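Local coordinates for protein COG0546: Predicted phosphatases (Streptococcus pneumoniae, PDB 2AH5) that is of unknown function but, as a predicted phosphatase of the haloacid dehalogenase-like family, probably hydrolyses phosphorylated substrates, at residues A[10-13]-A[17-20]; A[22-27]-A[80-85]; A[49-54]-A[66-71]; A[74-79]-A[110-115]; A[115-118]-A[122-125]. All blocks are in the same frame, centred on the assembly; numbering follows the deposited sequence.

In the fold
The five contacts run from the loop carrying a DxDx(T/V)-like pattern, probably catalytic, in a haloacid dehalogenase-like core out into its helical cap. Interaction 1 is buried and rests on a single serine-carboxylate bond; interaction 2, on the surface, tethers the same helix 19-33 through an amide-carboxylate bond. Interaction 3 lies wholly among cap helices and is apolar, with a methyl group over a tyrosine face. Interaction 4 shares helix 64-79 with it but spans cap and core, where a long lysine bridges helical segments that run nearly parallel. Interaction 5 shares helix 110-119 and Asp115 with interaction 4. Single polar bonds thus mark contacts 1, 2 and 4, apolar packing the contact inside the cap, and backbone bonds the helix end.

Interaction 1: residues A[10-13]-A[17-20]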
# COMPACT_ATOMS: atom_id res chain seq x y z
N ASP A 10 4.56 -1.88 1.44
CA ASP A 10 3.36 -1.17 0.94
C ASP A 10 3.13 0.03 1.90
O ASP A 10 3.66 0.03 3.01
CB ASP A 10 2.11 -2.09 0.91
CG ASP A 10 1.02 -1.61 -0.07
OD1 ASP A 10 1.12 -0.49 -0.63
OD2 ASP A 10 0.03 -2.36 -0.29
N LEU A 11 2.37 1.03 1.48
CA LEU A 11 2.19 2.27 2.26
C LEU A 11 0.83 2.22 2.93
O LEU A 11 0.75 1.91 4.09
CB LEU A 11 2.29 3.52 1.35
CG LEU A 11 2.22 4.89 2.02
CD1 LEU A 11 3.26 5.03 3.14
CD2 LEU A 11 2.44 6.00 0.96
N ASP A 12 -0.23 2.53 2.18
CA ASP A 12 -1.60 2.44 2.68
C ASP A 12 -1.92 1.04 3.14
O ASP A 12 -1.61 0.08 2.46
CB ASP A 12 -2.60 2.79 1.57
CG ASP A 12 -2.38 4.15 1.03
OD1 ASP A 12 -2.89 5.09 1.64
OD2 ASP A 12 -1.67 4.28 0.01
N GLY A 13 -2.54 0.91 4.30
CA GLY A 13 -2.97 -0.38 4.80
C GLY A 13 -1.88 -1.21 5.44
O GLY A 13 -2.15 -2.26 5.98
N ASP A 17 -2.51 3.94 8.28
CA ASP A 17 -3.95 3.82 8.34
C ASP A 17 -4.58 5.04 7.66
O ASP A 17 -4.94 6.04 8.31
CB ASP A 17 -4.47 3.66 9.79
CG ASP A 17 -5.96 3.40 9.83
OD1 ASP A 17 -6.59 3.46 8.75
OD2 ASP A 17 -6.50 3.14 10.91
N SER A 18 -4.74 4.92 6.35
CA SER A 18 -5.26 6.01 5.53
C SER A 18 -6.79 5.90 5.40
O SER A 18 -7.39 6.61 4.58
CB SER A 18 -4.60 5.96 4.15
OG SER A 18 -4.52 4.62 3.69
N SER A 19 -7.40 4.97 6.15
CA SER A 19 -8.83 4.60 5.90
C SER A 19 -9.82 5.76 6.01
O SER A 19 -10.73 5.84 5.19
CB SER A 19 -9.31 3.44 6.79
OG SER A 19 -9.25 3.79 8.16
N ILE A 20 -9.68 6.64 7.00
CA ILE A 20 -10.63 7.76 7.13
C ILE A 20 -10.64 8.64 5.86
O ILE A 20 -11.70 8.95 5.32
CB ILE A 20 -10.44 8.61 8.42
CG1 ILE A 20 -10.62 7.73 9.67
CG2 ILE A 20 -11.49 9.75 8.46
CD1 ILE A 20 -10.10 8.34 10.93
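Ser18 occupies the N-cap position of helix 19-33, yet its hydroxyl makes no capping bond and instead donates to Asp12 in the loop after strand 6-9. The OG to OD1 distance is 2.7 Å between Ser18 and Asp12, and the proton arrives at the anti lone pair of the carboxylate oxygen, on the side away from OD2. Two torsions make this possible. Ser18 holds OG between its backbone N and its carbonyl carbon (chi1 42°), and Asp12 carries CG beside its own N. The hydroxyl also lies against the stem of the acid, with Ser18 OG 3.4 Å from Asp12 CB.

The residue before it, Asp17, forms an Asx turn: OD1 accepts from Ser19 N at 3.1 Å and takes Ser19 OG on its syn lone pair at 2.7 Å. On the other segment, Asp10 OD1 receives the Leu11 N at 2.9 Å, from the anti side and tilted out of the carboxylate plane.

Asp10 and Asp12 fit the DxDx(T/V) signature at the end of the first strand of haloacid dehalogenase-like enzymes, where the two aspartates usually serve as nucleophile and acid-base, roles that are probable here too. Asp162 and Asp166 approach Asp10, consistent with the acidic site where relatives bind magnesium. Since Asp12 OD1 also forms a salt bridge with Lys108, the serine is a second partner on one oxygen; together they should limit rotation of the carboxylate and tie it to the root of the first cap helix.

Interaction 2: residues A[22-27]-A[80-85]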
# COMPACT_ATOMS: atom_id res chain seq x y z
N ILE A 22 -9.55 7.88 2.75
CA ILE A 22 -10.00 7.12 1.57
C ILE A 22 -11.53 7.01 1.61
O ILE A 22 -12.20 7.33 0.63
CB ILE A 22 -9.33 5.72 1.51
CG1 ILE A 22 -7.81 5.87 1.33
CG2 ILE A 22 -9.91 4.86 0.36
CD1 ILE A 22 -7.04 4.51 1.48
N HIS A 23 -12.05 6.62 2.77
CA HIS A 23 -13.49 6.52 2.96
C HIS A 23 -14.15 7.86 2.62
O HIS A 23 -15.13 7.88 1.88
CB HIS A 23 -13.83 6.13 4.40
CG HIS A 23 -15.29 5.87 4.64
ND1 HIS A 23 -16.18 6.89 4.92
CD2 HIS A 23 -16.00 4.73 4.65
CE1 HIS A 23 -17.38 6.38 5.10
NE2 HIS A 23 -17.30 5.07 4.95
N ASN A 24 -13.64 8.95 3.18
CA ASN A 24 -14.19 10.28 2.92
C ASN A 24 -14.13 10.70 1.45
O ASN A 24 -15.05 11.37 0.92
CB ASN A 24 -13.52 11.33 3.81
CG ASN A 24 -13.95 11.25 5.27
OD1 ASN A 24 -14.88 10.53 5.63
ND2 ASN A 24 -13.25 12.00 6.14
N ALA A 25 -13.03 10.37 0.79
CA ALA A 25 -12.94 10.64 -0.64
C ALA A 25 -14.04 9.87 -1.41
O ALA A 25 -14.68 10.45 -2.30
CB ALA A 25 -11.55 10.30 -1.16
N PHE A 26 -14.27 8.59 -1.08
CA PHE A 26 -15.36 7.85 -1.74
C PHE A 26 -16.74 8.48 -1.50
O PHE A 26 -17.52 8.69 -2.44
CB PHE A 26 -15.38 6.38 -1.36
CG PHE A 26 -14.41 5.57 -2.14
CD1 PHE A 26 -13.32 5.01 -1.51
CD2 PHE A 26 -14.58 5.40 -3.52
CE1 PHE A 26 -12.40 4.26 -2.23
CE2 PHE A 26 -13.65 4.62 -4.26
CZ PHE A 26 -12.55 4.08 -3.60
N THR A 27 -17.01 8.79 -0.25
CA THR A 27 -18.36 9.29 0.12
C THR A 27 -18.58 10.71 -0.43
O THR A 27 -19.71 11.08 -0.79
CB THR A 27 -18.64 9.22 1.64
OG1 THR A 27 -17.69 10.02 2.34
CG2 THR A 27 -18.55 7.74 2.17
N ILE A 80 -5.78 12.96 2.06
CA ILE A 80 -4.40 12.57 2.30
C ILE A 80 -3.97 12.83 3.76
O ILE A 80 -3.12 12.10 4.29
CB ILE A 80 -3.44 13.28 1.29
CG1 ILE A 80 -2.06 12.60 1.29
CG2 ILE A 80 -3.43 14.81 1.56
CD1 ILE A 80 -1.11 13.05 0.18
N TYR A 81 -4.54 13.88 4.37
CA TYR A 81 -4.27 14.28 5.77
C TYR A 81 -5.11 13.54 6.79
O TYR A 81 -4.86 13.60 8.01
CB TYR A 81 -4.49 15.80 5.95
CG TYR A 81 -3.72 16.60 4.97
CD1 TYR A 81 -4.36 17.28 3.93
CD2 TYR A 81 -2.31 16.65 5.03
CE1 TYR A 81 -3.63 18.00 3.01
CE2 TYR A 81 -1.58 17.36 4.11
CZ TYR A 81 -2.23 18.03 3.11
OH TYR A 81 -1.48 18.74 2.22
N GLU A 82 -6.15 12.88 6.31
CA GLU A 82 -7.01 12.07 7.17
C GLU A 82 -6.44 10.65 7.19
O GLU A 82 -7.02 9.70 6.63
CB GLU A 82 -8.45 12.11 6.65
CG GLU A 82 -8.96 13.56 6.60
CD GLU A 82 -10.38 13.70 6.10
OE1 GLU A 82 -10.73 13.11 5.06
OE2 GLU A 82 -11.15 14.43 6.77
N ALA A 83 -5.30 10.55 7.88
CA ALA A 83 -4.47 9.36 7.89
C ALA A 83 -3.56 9.42 9.11
O ALA A 83 -3.27 10.51 9.63
CB ALA A 83 -3.65 9.29 6.62
N GLN A 84 -3.13 8.25 9.59
CA GLN A 84 -2.32 8.15 10.78
C GLN A 84 -1.55 6.83 10.71
O GLN A 84 -2.03 5.84 10.12
CB GLN A 84 -3.20 8.22 12.03
CG GLN A 84 -4.12 7.02 12.22
CD GLN A 84 -5.19 7.25 13.29
OE1 GLN A 84 -6.09 8.10 13.13
NE2 GLN A 84 -5.11 6.49 14.38
N LEU A 85 -0.35 6.78 11.28
CA LEU A 85 0.38 5.52 11.32
C LEU A 85 -0.39 4.49 12.11
O LEU A 85 -1.08 4.83 13.08
CB LEU A 85 1.76 5.71 11.95
CG LEU A 85 2.69 6.68 11.23
CD1 LEU A 85 4.01 6.76 12.00
CD2 LEU A 85 2.96 6.25 9.80
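Asn24 and Glu82 meet where the helical cap of a haloacid dehalogenase-like fold returns to the core: Asn24 stands on helix 19-33, which enters the cap, and Glu82 on the link from helix 64-79 to strand 84-85. The first bond of the Asn24 side chain points toward the acid. CB itself lies 3.5 Å from Glu82 OE1, and CG follows at 3.7 Å from the same oxygen. With CG placed beside the backbone N (chi1 -73°), the amide reaches across, and ND2 donates to Glu82 OE1 at 3.0 Å in a fairly straight bond of 160°. The other branch, OD1, turns to the edge of the neighbouring His23 ring.

The Glu82 chain, extended beyond CG, crosses Asn24 at about a right angle. OE1 is shared: the Tyr74 hydroxyl hydrogen-bonds to it as well and also makes a weak bond with Asn24 ND2, closing a small polar cluster. The backbone of Glu82, at the centre of an inverse gamma turn, is hydrogen-bonded to the backbone of Gly21. The amide nitrogen meets OE1 from above the carboxylate plane, whereas that oxygen lies within 12° of the amide plane of Asn24.

Interaction 3: residues A[49-54]-A[66-71]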
# COMPACT_ATOMS: atom_id res chain seq x y z
N PRO A 49 -7.64 -2.20 -4.39
CA PRO A 49 -7.87 -2.30 -5.83
C PRO A 49 -7.71 -0.95 -6.54
O PRO A 49 -7.79 0.10 -5.86
CB PRO A 49 -9.32 -2.80 -5.93
CG PRO A 49 -9.63 -3.34 -4.60
CD PRO A 49 -8.85 -2.53 -3.63
N PRO A 50 -7.48 -0.96 -7.87
CA PRO A 50 -7.47 0.31 -8.60
C PRO A 50 -8.80 1.07 -8.42
O PRO A 50 -9.87 0.46 -8.33
CB PRO A 50 -7.29 -0.11 -10.06
CG PRO A 50 -6.67 -1.46 -10.01
CD PRO A 50 -7.23 -2.10 -8.77
N LEU A 51 -8.70 2.39 -8.34
CA LEU A 51 -9.86 3.26 -8.18
C LEU A 51 -10.95 3.01 -9.24
O LEU A 51 -12.15 2.89 -8.91
CB LEU A 51 -9.38 4.72 -8.23
CG LEU A 51 -10.17 5.78 -7.49
CD1 LEU A 51 -10.40 5.43 -6.00
CD2 LEU A 51 -9.46 7.13 -7.65
N GLU A 52 -10.53 2.94 -10.50
CA GLU A 52 -11.44 2.72 -11.62
C GLU A 52 -12.21 1.41 -11.45
O GLU A 52 -13.42 1.36 -11.69
CB GLU A 52 -10.71 2.77 -12.96
CG GLU A 52 -10.14 4.16 -13.29
CD GLU A 52 -8.68 4.37 -12.87
OE1 GLU A 52 -8.17 3.71 -11.91
OE2 GLU A 52 -8.02 5.21 -13.54
N SER A 53 -11.52 0.37 -10.96
CA SER A 53 -12.16 -0.92 -10.72
C SER A 53 -13.24 -0.86 -9.63
O SER A 53 -14.33 -1.43 -9.80
CB SER A 53 -11.11 -1.97 -10.36
OG SER A 53 -11.70 -3.26 -10.39
N SER A 54 -12.93 -0.19 -8.53
CA SER A 54 -13.91 0.02 -7.46
C SER A 54 -15.14 0.77 -7.93
O SER A 54 -16.25 0.31 -7.69
CB SER A 54 -13.27 0.72 -6.27
OG SER A 54 -12.32 -0.14 -5.66
N GLU A 66 -15.29 10.71 -14.45
CA GLU A 66 -15.75 11.83 -13.61
C GLU A 66 -15.58 11.49 -12.12
O GLU A 66 -15.09 12.32 -11.33
CB GLU A 66 -17.22 12.14 -13.89
CG GLU A 66 -17.82 13.27 -13.04
CD GLU A 66 -19.33 13.40 -13.22
OE1 GLU A 66 -19.93 12.59 -13.94
OE2 GLU A 66 -19.93 14.31 -12.61
N ALA A 67 -16.01 10.29 -11.75
CA ALA A 67 -15.85 9.80 -10.36
C ALA A 67 -14.38 9.84 -9.91
O ALA A 67 -14.09 10.34 -8.84
CB ALA A 67 -16.42 8.40 -10.20
N VAL A 68 -13.46 9.31 -10.73
CA VAL A 68 -12.03 9.34 -10.40
C VAL A 68 -11.51 10.77 -10.22
O VAL A 68 -10.79 11.06 -9.28
CB VAL A 68 -11.20 8.56 -11.46
CG1 VAL A 68 -9.68 8.74 -11.22
CG2 VAL A 68 -11.57 7.10 -11.39
N GLN A 69 -11.90 11.66 -11.13
CA GLN A 69 -11.54 13.06 -10.99
C GLN A 69 -12.00 13.68 -9.68
O GLN A 69 -11.21 14.32 -8.99
CB GLN A 69 -12.04 13.88 -12.18
CG GLN A 69 -11.68 15.37 -12.09
CD GLN A 69 -12.23 16.17 -13.27
OE1 GLN A 69 -12.09 15.75 -14.41
NE2 GLN A 69 -12.86 17.31 -13.00
N ILE A 70 -13.27 13.47 -9.34
CA ILE A 70 -13.85 14.05 -8.13
C ILE A 70 -13.14 13.46 -6.88
O ILE A 70 -12.73 14.19 -5.98
CB ILE A 70 -15.39 13.86 -8.08
CG1 ILE A 70 -16.09 14.69 -9.17
CG2 ILE A 70 -15.96 14.23 -6.70
CD1 ILE A 70 -17.53 14.21 -9.48
N TYR A 71 -13.00 12.14 -6.85
CA TYR A 71 -12.28 11.47 -5.77
C TYR A 71 -10.92 12.11 -5.49
O TYR A 71 -10.57 12.42 -4.35
CB TYR A 71 -12.12 9.99 -6.11
CG TYR A 71 -11.35 9.21 -5.04
CD1 TYR A 71 -12.01 8.41 -4.13
CD2 TYR A 71 -9.96 9.28 -4.98
CE1 TYR A 71 -11.30 7.68 -3.16
CE2 TYR A 71 -9.25 8.58 -4.03
CZ TYR A 71 -9.91 7.79 -3.12
OH TYR A 71 -9.17 7.10 -2.17
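Leu51 sets one methyl squarely over the ring of Tyr71: CD1 stands 3.6 Å from the ring centroid, only 7° off the normal, a clear CH-pi contact. The second methyl of the fork does different work. Leu51 CD2 comes to 3.5 Å from CD2 of Tyr71 and also touches CG1 of Val68 at 3.9 Å, filling the corner between valine and tyrosine. Next to it, the aliphatic part of Glu52 lies across the other branch of Val68, with Glu52 CG 3.8 Å from Val68 CG2; beyond CG the chain bends at chi2, carrying the carboxylate on from this contact.

Tyr71 and Val68 are about one helical turn apart on helix 64-79, so their side chains line the same flank. Val68 CG1, the methyl that meets Leu51, and Tyr71 CG both lie anti to their backbone N (chi1 179° in Tyr71). Leu51 itself opens helix 51-56, just after Pro50 at the N-cap.

Further out, the aromatic rings of Phe26 and Tyr71 meet edge-to-face, while Phe55 touches Ala67, Val68 and Tyr71. Helices 19-33 and 51-56 therefore both pack on this tyrosine of helix 64-79. Between these two segments the cohesion is apolar, from hydrophobic packing and a CH-pi contact, dependent on shape and on the facing of a ring.

Interaction 4: residues A[74-79]-A[110-115]; sequences YYKAKG and TSTAQD
Helical segments 74-79 and 110-115 run almost parallel, 8° between their directions, but their axes stay 12.0 Å apart, so the segments meet through their side chains. Lys76 reaches furthest across. Its CG lies anti to the carbonyl carbon, beside the backbone N, and the chain bends at chi2 and chi3, which swings NZ over to Thr112, where it donates to OG1 at 3.0 Å. The two side chains meet at a slant. Asp115 OD2 remains 4.6 Å from Lys76 NZ, beyond a salt bridge, though its charge probably still helps to steady the ammonium group.

Thr112 divides its two branches between two neighbours. While OG1 takes the lysine, CG2 lies anti to the backbone N and faces the edge of the Tyr75 ring, 4.4 Å from CE2. The hydroxyl of that tyrosine is hydrogen-bonded to Lys108, just ahead of helix 110-119, so Tyr75 spans the same gap by another route.

The last turn of helix 64-79 widens into a pi-type turn. Tyr74 O accepts both Lys78 N at 2.8 Å and Gly79 N at 3.1 Å, and Gly79 C lies over one face of the Tyr75 ring, offset toward its rim. With a cap helix on one side and, on the other, the helix that follows the core strand 102-106, this contact lies at the boundary between the core and helical cap of a haloacid dehalogenase-like fold.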
# COMPACT_ATOMS: atom_id res chain seq x y z
N TYR A 74 -11.02 15.49 -3.69
CA TYR A 74 -11.11 15.45 -2.25
C TYR A 74 -9.76 14.94 -1.69
O TYR A 74 -9.21 15.52 -0.74
CB TYR A 74 -12.27 14.57 -1.78
CG TYR A 74 -12.40 14.53 -0.28
CD1 TYR A 74 -13.31 15.38 0.39
CD2 TYR A 74 -11.60 13.69 0.48
CE1 TYR A 74 -13.42 15.35 1.79
CE2 TYR A 74 -11.70 13.67 1.88
CZ TYR A 74 -12.62 14.50 2.52
OH TYR A 74 -12.69 14.47 3.90
N TYR A 75 -9.21 13.90 -2.30
CA TYR A 75 -8.08 13.20 -1.67
C TYR A 75 -6.81 14.06 -1.56
O TYR A 75 -6.16 14.10 -0.50
CB TYR A 75 -7.78 11.86 -2.37
CG TYR A 75 -6.95 11.00 -1.45
CD1 TYR A 75 -7.54 10.32 -0.40
CD2 TYR A 75 -5.56 10.94 -1.60
CE1 TYR A 75 -6.78 9.56 0.50
CE2 TYR A 75 -4.78 10.19 -0.70
CZ TYR A 75 -5.41 9.50 0.34
OH TYR A 75 -4.67 8.75 1.22
N LYS A 76 -6.46 14.74 -2.65
CA LYS A 76 -5.26 15.59 -2.68
C LYS A 76 -5.31 16.74 -1.67
O LYS A 76 -4.31 17.03 -0.99
CB LYS A 76 -5.01 16.12 -4.10
CG LYS A 76 -4.55 15.03 -5.09
CD LYS A 76 -3.14 14.49 -4.73
CE LYS A 76 -2.07 14.94 -5.72
NZ LYS A 76 -0.71 14.47 -5.30
N ALA A 77 -6.47 17.37 -1.55
CA ALA A 77 -6.65 18.54 -0.69
C ALA A 77 -6.98 18.20 0.76
O ALA A 77 -6.67 18.98 1.66
CB ALA A 77 -7.73 19.47 -1.27
N LYS A 78 -7.61 17.04 0.99
CA LYS A 78 -8.20 16.73 2.29
C LYS A 78 -7.92 15.30 2.76
O LYS A 78 -7.48 15.09 3.89
CB LYS A 78 -9.72 16.98 2.30
CG LYS A 78 -10.13 18.44 2.50
CD LYS A 78 -11.68 18.66 2.60
CE LYS A 78 -12.34 17.88 3.75
NZ LYS A 78 -11.91 18.35 5.11
N GLY A 79 -8.19 14.33 1.88
CA GLY A 79 -8.17 12.90 2.27
C GLY A 79 -6.80 12.43 2.73
O GLY A 79 -6.68 11.61 3.63
N THR A 110 3.87 8.27 -7.05
CA THR A 110 5.10 8.55 -6.33
C THR A 110 5.01 9.83 -5.48
O THR A 110 5.34 9.84 -4.30
CB THR A 110 6.29 8.65 -7.28
OG1 THR A 110 6.47 7.39 -7.94
CG2 THR A 110 7.55 9.02 -6.51
N SER A 111 4.56 10.92 -6.08
CA SER A 111 4.55 12.20 -5.37
C SER A 111 3.60 12.21 -4.17
O SER A 111 3.95 12.76 -3.12
CB SER A 111 4.23 13.35 -6.32
OG SER A 111 2.96 13.16 -6.89
N THR A 112 2.43 11.58 -4.33
CA THR A 112 1.48 11.41 -3.22
C THR A 112 2.10 10.57 -2.08
O THR A 112 2.00 10.94 -0.90
CB THR A 112 0.13 10.78 -3.70
OG1 THR A 112 -0.40 11.53 -4.81
CG2 THR A 112 -0.90 10.81 -2.60
N ALA A 113 2.77 9.47 -2.43
CA ALA A 113 3.45 8.62 -1.44
C ALA A 113 4.55 9.37 -0.70
O ALA A 113 4.68 9.28 0.54
CB ALA A 113 4.00 7.36 -2.12
N GLN A 114 5.33 10.15 -1.45
CA GLN A 114 6.35 10.97 -0.85
C GLN A 114 5.76 11.99 0.10
O GLN A 114 6.24 12.10 1.21
CB GLN A 114 7.27 11.61 -1.90
CG GLN A 114 8.03 10.52 -2.65
CD GLN A 114 9.51 10.78 -2.82
OE1 GLN A 114 10.16 10.15 -3.66
NE2 GLN A 114 10.06 11.68 -2.01
N ASP A 115 4.68 12.66 -0.31
CA ASP A 115 3.99 13.63 0.52
C ASP A 115 3.47 13.01 1.80
O ASP A 115 3.68 13.55 2.91
CB ASP A 115 2.82 14.28 -0.23
CG ASP A 115 3.28 15.28 -1.30
OD1 ASP A 115 4.46 15.71 -1.30
OD2 ASP A 115 2.42 15.61 -2.15

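Interaction 5: residues A[115-118]-A[122-125]; sequences DMAK and IHHF
The carbonyl oxygen of Ala117 is gripped by two successive backbone N-H groups. Ile122 N donates at 3.0 Å with an angle of 158°, and His123 N adds a weak bond at 3.2 Å, bent to 131°. The first donor sits 21° out of the carbonyl plane. The acceptor thus serves residues five and six positions on, and the chain leaving helix 110-119 is drawn back against its final turn. A short 3-10 segment, 123-125, follows, with Phe125 N bonded to Ile122 O.

Side chains add to the backbone bonds. Ala117 CB and Ile122 CG1 touch at 4.0 Å; Ile122 brings that branch in by placing it between its backbone N and carbonyl carbon (chi1 63°). His123 lays its CB 3.7 Å from Lys118 N, which lies at the edge of the imidazole, near its plane. The lysine ammonium stays further off, 4.9 Å between Lys118 NZ and His123 ND1.

The turn belongs to the beta-alpha-beta crossover that leads from strand 102-106 through helix 110-119 to strand 128-132, an outermost strand of the parallel sheet. Ala117 and His123 both rest on Ile129 of that strand, while Ile122 packs on Ile90 of helix 89-97, fitting the turn between helix and sheet.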
# COMPACT_ATOMS: atom_id res chain seq x y z
N ASP A 115 4.68 12.66 -0.31
CA ASP A 115 3.99 13.63 0.52
C ASP A 115 3.47 13.01 1.80
O ASP A 115 3.68 13.55 2.91
CB ASP A 115 2.82 14.28 -0.23
CG ASP A 115 3.28 15.28 -1.30
OD1 ASP A 115 4.46 15.71 -1.30
OD2 ASP A 115 2.42 15.61 -2.15
N MSE A 116 2.77 11.88 1.67
CA MSE A 116 2.24 11.16 2.84
C MSE A 116 3.35 10.73 3.81
O MSE A 116 3.28 10.99 5.02
CB MSE A 116 1.41 9.95 2.39
CG MSE A 116 0.93 9.05 3.54
SE MSE A 116 -0.36 7.70 2.88
CE MSE A 116 -1.34 8.96 1.64
N ALA A 117 4.40 10.09 3.29
CA ALA A 117 5.50 9.69 4.17
C ALA A 117 6.10 10.89 4.91
O ALA A 117 6.36 10.80 6.11
CB ALA A 117 6.58 8.92 3.42
N LYS A 118 6.32 12.02 4.22
CA LYS A 118 6.82 13.23 4.90
C LYS A 118 5.83 13.77 5.95
O LYS A 118 6.23 14.10 7.08
CB LYS A 118 7.22 14.32 3.90
CG LYS A 118 8.24 15.30 4.43
CD LYS A 118 9.22 15.77 3.34
CE LYS A 118 10.65 15.92 3.91
NZ LYS A 118 11.75 16.05 2.88
N ILE A 122 7.70 9.68 8.49
CA ILE A 122 8.36 8.38 8.26
C ILE A 122 9.26 8.37 7.01
O ILE A 122 9.99 7.41 6.78
CB ILE A 122 7.37 7.18 8.25
CG1 ILE A 122 6.34 7.27 7.10
CG2 ILE A 122 6.69 7.02 9.65
CD1 ILE A 122 5.64 5.92 6.79
N HIS A 123 9.23 9.46 6.25
CA HIS A 123 10.00 9.57 5.00
C HIS A 123 11.47 9.24 5.28
O HIS A 123 12.16 8.56 4.50
CB HIS A 123 9.85 11.00 4.41
CG HIS A 123 10.50 11.19 3.06
ND1 HIS A 123 11.86 11.18 2.89
CD2 HIS A 123 9.97 11.41 1.84
CE1 HIS A 123 12.15 11.37 1.61
NE2 HIS A 123 11.01 11.50 0.95
N HIS A 124 11.96 9.70 6.42
CA HIS A 124 13.38 9.59 6.70
C HIS A 124 13.92 8.15 6.95
O HIS A 124 15.15 7.93 6.95
CB HIS A 124 13.76 10.53 7.84
CG HIS A 124 13.28 10.08 9.19
ND1 HIS A 124 12.00 10.34 9.64
CD2 HIS A 124 13.91 9.42 10.19
CE1 HIS A 124 11.86 9.84 10.85
NE2 HIS A 124 12.99 9.27 11.21
N PHE A 125 13.02 7.19 7.16
CA PHE A 125 13.43 5.81 7.38
C PHE A 125 13.74 5.07 6.08
O PHE A 125 14.22 3.94 6.12
CB PHE A 125 12.32 5.03 8.08
CG PHE A 125 12.11 5.42 9.51
CD1 PHE A 125 13.07 5.11 10.48
CD2 PHE A 125 10.98 6.11 9.88
CE1 PHE A 125 12.87 5.46 11.81
CE2 PHE A 125 10.78 6.48 11.19
CZ PHE A 125 11.70 6.15 12.16